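Local coordinates for protein TarM (PDB 4X7R) that belongs to the group 1 glycosyltransferases of the GT-B clan and is modelled with uridine-5'-diphosphate bound, at residues 76-81 and 169-174; 418-423 and 439-444; 98-103 and 112-117. The protein carries 1 engineered substitution. One frame throughout, in Å; residues are numbered along the deposited sequence.

Contact 1. Residues 76-81 and 169-174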
loop_
_atom_site.group_PDB
_atom_site.type_symbol
_atom_site.label_atom_id
_atom_site.label_comp_id
_atom_site.label_asym_id
_atom_site.label_seq_id
_atom_site.Cartn_x
_atom_site.Cartn_y
_atom_site.Cartn_z
ATOM N N ILE A 76 -26.153 -1.052 0.011
ATOM C CA ILE A 76 -27.487 -0.432 0.163
ATOM C C ILE A 76 -28.289 -0.686 -1.122
ATOM O O ILE A 76 -29.424 -1.126 -1.056
ATOM C CB ILE A 76 -27.388 1.082 0.517
ATOM C CG1 ILE A 76 -26.796 1.272 1.935
ATOM C CG2 ILE A 76 -28.754 1.773 0.423
ATOM C CD1 ILE A 76 -26.069 2.627 2.135
ATOM N N SER A 77 -27.651 -0.488 -2.286
ATOM C CA SER A 77 -28.245 -0.696 -3.606
ATOM C C SER A 77 -28.693 -2.138 -3.828
ATOM O O SER A 77 -29.778 -2.348 -4.348
ATOM C CB SER A 77 -27.259 -0.279 -4.690
ATOM O OG SER A 77 -27.881 -0.287 -5.962
ATOM N N ASN A 78 -27.859 -3.118 -3.458
ATOM C CA ASN A 78 -28.154 -4.562 -3.549
ATOM C C ASN A 78 -29.482 -4.925 -2.872
ATOM O O ASN A 78 -30.215 -5.752 -3.394
ATOM C CB ASN A 78 -27.038 -5.387 -2.890
ATOM C CG ASN A 78 -25.721 -5.396 -3.640
ATOM O OD1 ASN A 78 -25.639 -5.140 -4.826
ATOM N ND2 ASN A 78 -24.664 -5.756 -2.964
ATOM N N ASN A 79 -29.785 -4.299 -1.720
ATOM C CA ASN A 79 -31.011 -4.503 -0.941
ATOM C C ASN A 79 -32.266 -3.956 -1.582
ATOM O O ASN A 79 -33.363 -4.357 -1.186
ATOM C CB ASN A 79 -30.852 -3.882 0.450
ATOM C CG ASN A 79 -29.927 -4.646 1.344
ATOM O OD1 ASN A 79 -29.818 -5.875 1.251
ATOM N ND2 ASN A 79 -29.229 -3.924 2.227
ATOM N N LYS A 80 -32.129 -3.034 -2.547
ATOM C CA LYS A 80 -33.264 -2.401 -3.243
ATOM C C LYS A 80 -34.028 -3.335 -4.208
ATOM O O LYS A 80 -35.226 -3.155 -4.424
ATOM C CB LYS A 80 -32.784 -1.110 -3.938
ATOM C CG LYS A 80 -33.793 -0.374 -4.827
ATOM C CD LYS A 80 -34.596 0.688 -4.087
ATOM C CE LYS A 80 -35.222 1.692 -5.033
ATOM N NZ LYS A 80 -34.211 2.603 -5.660
ATOM N N HIS A 81 -33.330 -4.282 -4.830
ATOM C CA HIS A 81 -33.964 -5.207 -5.770
ATOM C C HIS A 81 -33.780 -6.648 -5.358
ATOM O O HIS A 81 -32.878 -6.964 -4.586
ATOM C CB HIS A 81 -33.424 -4.996 -7.187
ATOM C CG HIS A 81 -33.775 -3.659 -7.747
ATOM N ND1 HIS A 81 -34.983 -3.437 -8.433
ATOM C CD2 HIS A 81 -33.077 -2.501 -7.700
ATOM C CE1 HIS A 81 -34.965 -2.159 -8.765
ATOM N NE2 HIS A 81 -33.844 -1.553 -8.334
ATOM N N TYR A 169 -22.366 -0.077 -11.067
ATOM C CA TYR A 169 -23.519 -0.970 -10.999
ATOM C C TYR A 169 -23.345 -1.979 -9.897
ATOM O O TYR A 169 -22.238 -2.516 -9.712
ATOM C CB TYR A 169 -23.733 -1.700 -12.335
ATOM C CG TYR A 169 -23.983 -0.778 -13.500
ATOM C CD1 TYR A 169 -22.926 -0.209 -14.197
ATOM C CD2 TYR A 169 -25.280 -0.496 -13.927
ATOM C CE1 TYR A 169 -23.150 0.652 -15.266
ATOM C CE2 TYR A 169 -25.518 0.346 -15.012
ATOM C CZ TYR A 169 -24.445 0.924 -15.675
ATOM O OH TYR A 169 -24.659 1.785 -16.724
ATOM N N ASP A 170 -24.437 -2.225 -9.143
ATOM C CA ASP A 170 -24.435 -3.145 -8.001
ATOM C C ASP A 170 -24.356 -4.639 -8.429
ATOM O O ASP A 170 -24.217 -4.941 -9.628
ATOM C CB ASP A 170 -25.600 -2.829 -7.047
ATOM C CG ASP A 170 -26.994 -3.114 -7.596
ATOM O OD1 ASP A 170 -27.120 -3.980 -8.487
ATOM O OD2 ASP A 170 -27.968 -2.579 -7.037
ATOM N N GLU A 171 -24.465 -5.560 -7.455
ATOM C CA GLU A 171 -24.408 -7.013 -7.692
ATOM C C GLU A 171 -25.527 -7.553 -8.579
ATOM O O GLU A 171 -25.341 -8.606 -9.207
ATOM C CB GLU A 171 -24.335 -7.815 -6.375
ATOM C CG GLU A 171 -23.053 -7.575 -5.588
ATOM C CD GLU A 171 -21.749 -8.171 -6.105
ATOM O OE1 GLU A 171 -21.780 -9.064 -6.986
ATOM O OE2 GLU A 171 -20.685 -7.752 -5.593
ATOM N N LYS A 172 -26.646 -6.796 -8.701
ATOM C CA LYS A 172 -27.779 -7.171 -9.549
ATOM C C LYS A 172 -27.808 -6.419 -10.897
ATOM O O LYS A 172 -28.704 -6.645 -11.707
ATOM C CB LYS A 172 -29.107 -7.076 -8.779
ATOM C CG LYS A 172 -29.134 -7.991 -7.557
ATOM C CD LYS A 172 -30.504 -8.132 -6.913
ATOM C CE LYS A 172 -30.412 -8.977 -5.653
ATOM N NZ LYS A 172 -29.866 -8.224 -4.506
ATOM N N GLY A 173 -26.816 -5.550 -11.132
ATOM C CA GLY A 173 -26.709 -4.812 -12.385
ATOM C C GLY A 173 -27.436 -3.485 -12.414
ATOM O O GLY A 173 -27.690 -2.951 -13.499
ATOM N N TYR A 174 -27.759 -2.925 -11.237
ATOM C CA TYR A 174 -28.435 -1.624 -11.155
ATOM C C TYR A 174 -27.433 -0.493 -10.862
ATOM O O TYR A 174 -26.567 -0.662 -10.003
ATOM C CB TYR A 174 -29.531 -1.644 -10.069
ATOM C CG TYR A 174 -30.660 -2.606 -10.368
ATOM C CD1 TYR A 174 -31.750 -2.218 -11.147
ATOM C CD2 TYR A 174 -30.630 -3.909 -9.896
ATOM C CE1 TYR A 174 -32.792 -3.104 -11.424
ATOM C CE2 TYR A 174 -31.640 -4.810 -10.201
ATOM C CZ TYR A 174 -32.735 -4.400 -10.938
ATOM O OH TYR A 174 -33.736 -5.310 -11.176
#
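Ser77 and Asp170 meet through a short hydrogen bond, OG of Ser77 donating to OD2 of Asp170 over 2.5 Å. The hydroxyl reaches that oxygen on its anti side, 21° out of the carboxylate plane. One residue further on, Asn78 addresses backbone instead: its OD1 accepts from Glu171 N at 2.9 Å, while ND2 lies beside CG of Glu171. Lys172 reaches back the other way. Its chain bends at the last torsion (chi4 78°), which puts NZ 2.7 Å from the carbonyl O of Asn78; a second, weak bond runs from NZ to His81 O. A long cationic chain suits this place, because carbonyls near the C-terminal end of a helix tend to carry excess negative potential. His81 and Tyr174 then stack face to face, ring centroids 3.6 Å apart and planes only 4° from parallel, with CZ of the tyrosine close to CG of the histidine.

The contact thus joins the C-terminal part of helix 69-78 to the tip of a beta hairpin, where strands 163-169 and 175-182 of the antiparallel sheet are linked by a type I turn from Asp170 to Gly173. Asp170 serves both sides. While OD2 faces the helix, OD1 accepts from Lys172 N at 2.9 Å, forming an Asx turn, and from Tyr174 N at 3.0 Å; these two amides approach from opposite faces of the carboxylate. Aspartate fits because its short chain lets the carboxylate reach back to amides of its own turn. Gly173 ends the turn at a positive phi, a backbone conformation that glycine takes easily. Further out, Glu171 OE1 makes a salt bridge with Lys150, and the Tyr174 hydroxyl is hydrogen-bonded to Lys83 O.

Contact 2. Residues 418-423 and 439-444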
loop_
_atom_site.group_PDB
_atom_site.type_symbol
_atom_site.label_atom_id
_atom_site.label_comp_id
_atom_site.label_asym_id
_atom_site.label_seq_id
_atom_site.Cartn_x
_atom_site.Cartn_y
_atom_site.Cartn_z
ATOM N N PRO A 418 21.250 -10.315 10.963
ATOM C CA PRO A 418 21.771 -8.947 11.171
ATOM C C PRO A 418 21.657 -8.072 9.935
ATOM O O PRO A 418 21.665 -8.571 8.809
ATOM C CB PRO A 418 23.223 -9.167 11.614
ATOM C CG PRO A 418 23.597 -10.517 11.080
ATOM C CD PRO A 418 22.330 -11.331 11.014
ATOM N N VAL A 419 21.502 -6.767 10.164
ATOM C CA VAL A 419 21.355 -5.773 9.102
ATOM C C VAL A 419 22.636 -4.956 8.913
ATOM O O VAL A 419 23.277 -4.556 9.890
ATOM C CB VAL A 419 20.135 -4.849 9.368
ATOM C CG1 VAL A 419 19.945 -3.839 8.243
ATOM C CG2 VAL A 419 18.863 -5.662 9.566
ATOM N N VAL A 420 22.994 -4.728 7.638
ATOM C CA VAL A 420 24.043 -3.829 7.160
ATOM C C VAL A 420 23.228 -2.722 6.409
ATOM O O VAL A 420 22.611 -2.978 5.375
ATOM C CB VAL A 420 25.127 -4.533 6.305
ATOM C CG1 VAL A 420 26.239 -3.555 5.931
ATOM C CG2 VAL A 420 25.726 -5.725 7.062
ATOM N N ALA A 421 23.112 -1.545 7.029
ATOM C CA ALA A 421 22.286 -0.465 6.538
ATOM C C ALA A 421 22.979 0.879 6.474
ATOM O O ALA A 421 23.811 1.185 7.326
ATOM C CB ALA A 421 21.052 -0.343 7.418
ATOM N N PHE A 422 22.575 1.720 5.494
ATOM C CA PHE A 422 23.060 3.090 5.434
ATOM C C PHE A 422 22.423 3.837 6.620
ATOM O O PHE A 422 21.222 3.667 6.854
ATOM C CB PHE A 422 22.698 3.765 4.092
ATOM C CG PHE A 422 23.528 3.365 2.888
ATOM C CD1 PHE A 422 24.872 3.034 3.022
ATOM C CD2 PHE A 422 22.975 3.364 1.612
ATOM C CE1 PHE A 422 25.646 2.691 1.903
ATOM C CE2 PHE A 422 23.750 3.021 0.491
ATOM C CZ PHE A 422 25.082 2.693 0.643
ATOM N N ASP A 423 23.234 4.579 7.413
ATOM C CA ASP A 423 22.750 5.350 8.562
ATOM C C ASP A 423 21.996 6.579 8.026
ATOM O O ASP A 423 22.611 7.602 7.729
ATOM C CB ASP A 423 23.916 5.769 9.504
ATOM C CG ASP A 423 23.444 6.293 10.863
ATOM O OD1 ASP A 423 22.231 6.583 11.008
ATOM O OD2 ASP A 423 24.280 6.419 11.774
ATOM N N TYR A 439 25.621 -3.501 11.419
ATOM C CA TYR A 439 26.467 -2.375 11.033
ATOM C C TYR A 439 25.679 -1.214 10.461
ATOM O O TYR A 439 24.774 -1.417 9.633
ATOM C CB TYR A 439 27.557 -2.807 10.033
ATOM C CG TYR A 439 28.603 -3.752 10.589
ATOM C CD1 TYR A 439 29.494 -3.340 11.578
ATOM C CD2 TYR A 439 28.764 -5.033 10.062
ATOM C CE1 TYR A 439 30.476 -4.200 12.076
ATOM C CE2 TYR A 439 29.765 -5.890 10.529
ATOM C CZ TYR A 439 30.605 -5.476 11.547
ATOM O OH TYR A 439 31.566 -6.339 12.020
ATOM N N LEU A 440 26.038 0.007 10.911
ATOM C CA LEU A 440 25.513 1.285 10.430
ATOM C C LEU A 440 26.582 1.859 9.526
ATOM O O LEU A 440 27.698 2.162 9.979
ATOM C CB LEU A 440 25.214 2.258 11.582
ATOM C CG LEU A 440 23.922 2.009 12.342
ATOM C CD1 LEU A 440 23.868 2.861 13.600
ATOM C CD2 LEU A 440 22.688 2.233 11.443
ATOM N N ILE A 441 26.276 1.934 8.232
ATOM C CA ILE A 441 27.220 2.416 7.217
ATOM C C ILE A 441 26.955 3.878 6.883
ATOM O O ILE A 441 25.800 4.278 6.727
ATOM C CB ILE A 441 27.157 1.498 5.952
ATOM C CG1 ILE A 441 27.380 0.000 6.282
ATOM C CG2 ILE A 441 28.049 1.985 4.793
ATOM C CD1 ILE A 441 28.638 -0.365 7.088
ATOM N N GLU A 442 28.027 4.666 6.753
ATOM C CA GLU A 442 27.957 6.063 6.349
ATOM C C GLU A 442 27.240 6.092 4.998
ATOM O O GLU A 442 27.598 5.315 4.110
ATOM C CB GLU A 442 29.373 6.648 6.241
ATOM C CG GLU A 442 29.412 8.163 6.163
ATOM C CD GLU A 442 30.727 8.754 5.692
ATOM O OE1 GLU A 442 31.692 7.988 5.461
ATOM O OE2 GLU A 442 30.785 9.995 5.543
ATOM N N ASN A 443 26.142 6.876 4.898
ATOM C CA ASN A 443 25.298 6.983 3.704
ATOM C C ASN A 443 26.105 7.235 2.427
ATOM O O ASN A 443 26.976 8.111 2.413
ATOM C CB ASN A 443 24.214 8.049 3.887
ATOM C CG ASN A 443 23.194 8.056 2.778
ATOM O OD1 ASN A 443 22.893 7.033 2.184
ATOM N ND2 ASN A 443 22.644 9.211 2.465
ATOM N N HIS A 444 25.814 6.431 1.371
ATOM C CA HIS A 444 26.446 6.401 0.038
ATOM C C HIS A 444 27.747 5.599 -0.018
ATOM O O HIS A 444 28.162 5.218 -1.113
ATOM C CB HIS A 444 26.639 7.803 -0.578
ATOM C CG HIS A 444 25.360 8.488 -0.940
ATOM N ND1 HIS A 444 24.812 9.480 -0.131
ATOM C CD2 HIS A 444 24.547 8.290 -2.006
ATOM C CE1 HIS A 444 23.692 9.855 -0.734
ATOM N NE2 HIS A 444 23.487 9.167 -1.865
#
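Ile441 wedges its two branches between Val420 and Phe422, three side chains on one face of a parallel strand pair. Strands 419-422 and 438-441 belong to a beta-alpha-beta unit whose helix is 428-431, at one edge of the six-stranded parallel sheet within the group 1 glycosyltransferase region. With CG1 of Ile441 anti to its own carbonyl carbon (chi1 -54°), that branch meets CG1 of Val420 at 3.8 Å. The other branch, CG2, lies in the plane of the Phe422 ring at its edge, 3.8 Å from CD1. A beta-branched residue is apt here, since it fills the notches toward both neighbours at once. Val420 turns its second methyl, CG2, to the edge of the Tyr439 ring, which also packs edge-to-face with Phe466. Helix 446-457 packs against this face, Met449 touching Val420 and Lys452 touching Ile441.

On the opposite face Ala421 offers only CB, against Met409 of helix 407-414, and the bulkier Leu440 stands beside it, touching Pro428 and Ser429 and setting CD1 4.0 Å from OD2 of Asp423. Backbone bonds knit the strands, among them Ile441 N to Ala421 O at 2.7 Å and Asp423 N to Ile441 O at 2.7 Å. Beyond the strand the chain folds over Phe422. The Asn443 and Phe422 side chains cross at about a right angle, amide and ring planes 65° apart, with OD1 of Asn443 3.7 Å from CD2 of Phe422 and ND2 hydrogen-bonded to Gln401. The backbone N of His444 sits 3.7 Å above the Phe422 ring plane, over its centre.

Contact 3. Residues 98-103 and 112-117. Engineered in segment 112-117: Arg117 (natural residue Gly).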
loop_
_atom_site.group_PDB
_atom_site.type_symbol
_atom_site.label_atom_id
_atom_site.label_comp_id
_atom_site.label_asym_id
_atom_site.label_seq_id
_atom_site.Cartn_x
_atom_site.Cartn_y
_atom_site.Cartn_z
ATOM N N ASN A 98 -27.927 -8.224 -35.288
ATOM C CA ASN A 98 -27.801 -7.858 -36.699
ATOM C C ASN A 98 -26.460 -7.159 -37.018
ATOM O O ASN A 98 -26.423 -6.097 -37.651
ATOM C CB ASN A 98 -29.050 -7.115 -37.231
ATOM C CG ASN A 98 -30.310 -7.961 -37.269
ATOM O OD1 ASN A 98 -30.292 -9.157 -37.600
ATOM N ND2 ASN A 98 -31.450 -7.346 -36.968
ATOM N N THR A 99 -25.359 -7.779 -36.555
ATOM C CA THR A 99 -23.982 -7.349 -36.786
ATOM C C THR A 99 -23.179 -8.489 -37.432
ATOM O O THR A 99 -23.645 -9.631 -37.487
ATOM C CB THR A 99 -23.282 -6.887 -35.477
ATOM O OG1 THR A 99 -23.259 -7.954 -34.527
ATOM C CG2 THR A 99 -23.880 -5.615 -34.885
ATOM N N ILE A 100 -21.974 -8.167 -37.925
ATOM C CA ILE A 100 -21.035 -9.133 -38.486
ATOM C C ILE A 100 -19.898 -9.197 -37.469
ATOM O O ILE A 100 -19.294 -8.169 -37.169
ATOM C CB ILE A 100 -20.510 -8.742 -39.921
ATOM C CG1 ILE A 100 -21.623 -8.667 -40.999
ATOM C CG2 ILE A 100 -19.309 -9.601 -40.362
ATOM C CD1 ILE A 100 -22.217 -9.985 -41.519
ATOM N N GLU A 101 -19.620 -10.388 -36.936
ATOM C CA GLU A 101 -18.511 -10.594 -36.013
ATOM C C GLU A 101 -17.230 -10.874 -36.822
ATOM O O GLU A 101 -17.235 -11.701 -37.743
ATOM C CB GLU A 101 -18.812 -11.756 -35.046
ATOM C CG GLU A 101 -17.706 -12.012 -34.027
ATOM C CD GLU A 101 -18.040 -12.902 -32.844
ATOM O OE1 GLU A 101 -19.241 -13.161 -32.593
ATOM O OE2 GLU A 101 -17.089 -13.307 -32.136
ATOM N N ILE A 102 -16.147 -10.164 -36.490
ATOM C CA ILE A 102 -14.832 -10.344 -37.097
ATOM C C ILE A 102 -13.820 -10.562 -35.967
ATOM O O ILE A 102 -13.412 -9.620 -35.283
ATOM C CB ILE A 102 -14.451 -9.239 -38.139
ATOM C CG1 ILE A 102 -15.388 -9.299 -39.361
ATOM C CG2 ILE A 102 -12.986 -9.370 -38.590
ATOM C CD1 ILE A 102 -15.421 -8.088 -40.197
ATOM N N GLU A 103 -13.480 -11.837 -35.744
ATOM C CA GLU A 103 -12.550 -12.304 -34.719
ATOM C C GLU A 103 -11.110 -11.869 -35.054
ATOM O O GLU A 103 -10.688 -12.014 -36.205
ATOM C CB GLU A 103 -12.668 -13.839 -34.594
ATOM C CG GLU A 103 -11.821 -14.443 -33.488
ATOM C CD GLU A 103 -12.458 -15.562 -32.687
ATOM O OE1 GLU A 103 -12.670 -15.369 -31.467
ATOM O OE2 GLU A 103 -12.709 -16.644 -33.268
ATOM N N PHE A 112 -19.787 -5.126 -36.728
ATOM C CA PHE A 112 -20.144 -4.161 -37.772
ATOM C C PHE A 112 -21.615 -4.328 -38.142
ATOM O O PHE A 112 -22.040 -5.457 -38.367
ATOM C CB PHE A 112 -19.222 -4.360 -39.012
ATOM C CG PHE A 112 -17.769 -4.030 -38.738
ATOM C CD1 PHE A 112 -16.942 -4.935 -38.072
ATOM C CD2 PHE A 112 -17.230 -2.808 -39.124
ATOM C CE1 PHE A 112 -15.614 -4.607 -37.766
ATOM C CE2 PHE A 112 -15.895 -2.483 -38.821
ATOM C CZ PHE A 112 -15.097 -3.387 -38.148
ATOM N N ASP A 113 -22.397 -3.227 -38.195
ATOM C CA ASP A 113 -23.818 -3.326 -38.552
ATOM C C ASP A 113 -24.015 -3.693 -40.009
ATOM O O ASP A 113 -23.375 -3.112 -40.880
ATOM C CB ASP A 113 -24.614 -2.059 -38.186
ATOM C CG ASP A 113 -26.109 -2.161 -38.471
ATOM O OD1 ASP A 113 -26.825 -2.810 -37.675
ATOM O OD2 ASP A 113 -26.554 -1.630 -39.513
ATOM N N ILE A 114 -24.902 -4.668 -40.258
ATOM C CA ILE A 114 -25.254 -5.195 -41.572
ATOM C C ILE A 114 -25.793 -4.116 -42.538
ATOM O O ILE A 114 -25.501 -4.188 -43.732
ATOM C CB ILE A 114 -26.156 -6.458 -41.403
ATOM C CG1 ILE A 114 -25.280 -7.699 -41.120
ATOM C CG2 ILE A 114 -27.106 -6.704 -42.592
ATOM C CD1 ILE A 114 -25.870 -8.741 -40.173
ATOM N N THR A 115 -26.521 -3.098 -42.018
ATOM C CA THR A 115 -27.081 -2.017 -42.843
ATOM C C THR A 115 -26.193 -0.767 -42.928
ATOM O O THR A 115 -25.840 -0.371 -44.041
ATOM C CB THR A 115 -28.559 -1.714 -42.504
ATOM O OG1 THR A 115 -28.670 -1.315 -41.135
ATOM C CG2 THR A 115 -29.490 -2.886 -42.806
ATOM N N THR A 116 -25.838 -0.142 -41.776
ATOM C CA THR A 116 -24.993 1.067 -41.761
ATOM C C THR A 116 -23.519 0.835 -42.164
ATOM O O THR A 116 -22.793 1.803 -42.425
ATOM C CB THR A 116 -25.212 1.947 -40.501
ATOM O OG1 THR A 116 -24.426 3.137 -40.610
ATOM C CG2 THR A 116 -24.864 1.243 -39.204
ATOM N N ARG A 117 -23.084 -0.449 -42.209
ATOM C CA ARG A 117 -21.724 -0.897 -42.553
ATOM C C ARG A 117 -20.647 -0.413 -41.571
ATOM O O ARG A 117 -19.470 -0.744 -41.747
ATOM C CB ARG A 117 -21.350 -0.553 -44.007
ATOM C CG ARG A 117 -22.303 -1.113 -45.062
ATOM C CD ARG A 117 -21.603 -1.768 -46.251
ATOM N NE ARG A 117 -20.312 -1.160 -46.599
ATOM C CZ ARG A 117 -20.161 -0.083 -47.366
ATOM N NH1 ARG A 117 -21.222 0.546 -47.860
ATOM N NH2 ARG A 117 -18.948 0.383 -47.632
#
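The Phe112 ring has the carbonyl O of Ile100 at its edge, near its plane, and CD1 of Ile102 approaching obliquely, 4.1 Å from CD1 of the ring. The Ile102 and Phe112 side chains cross at about a right angle. The ring also meets that of Tyr119, their planes about 20° apart. The second flat group, the carboxylate of Asp113, turns to its own segment: OD2 accepts from Thr115 OG1 on its syn lone pair at 2.7 Å, from Thr116 N on its anti lone pair at 2.8 Å, and from Thr115 N above its plane. The Thr115 N bond closes an Asx turn and the Thr116 N bond the wider Asx motif, with the Thr115 hydroxyl as a third donor; together they hold the chain as it leaves the strand, a role aspartate's short chain suits.

These residues lie on the beta hairpin of strands 99-103 and 108-113, at one end of the large antiparallel sheet. Ile100 and Phe112 form a hydrogen-bonded pair, Ile100 N to Phe112 O at 2.7 Å and Phe112 N to Ile100 O at 3.1 Å, whereas Thr99 and Asp113 are a non-hydrogen-bonded pair, with CA of Thr99 only 3.1 Å from Phe112 O. Past Asp113 the pairing fades into a weak, long bond from Ile114 N to Asn98 O, though it is almost straight at 178°. Ile114 continues the apolar surface of Ile100, the two CG1 atoms 3.8 Å apart. Asn98 precedes the strand at positive phi, a conformation asparagine tolerates better than most residues, and Thr99 OG1 is hydrogen-bonded back to Leu96 O.

How the contacts relate
From the N terminus, the chain first reaches residues 76-81, where contact 1 opens at the end of helix 69-78. Helix 86-95 follows, and then the first hairpin of the antiparallel sheet, where contact 3 opens and closes a short loop. The sheet continues strand by strand until residues 169-174 close contact 1, tying helix 69-78 to a hairpin far along the sheet; contact 3 is thus nested inside that larger loop, its centre about 33 Å from that of contact 1. Contact 2 comes later, in series with both, and joins the last two strands of the six-stranded parallel sheet. It lies on the opposite side of the chain's centre, about 55 Å from contact 1 and about 66 Å from contact 3 between centres.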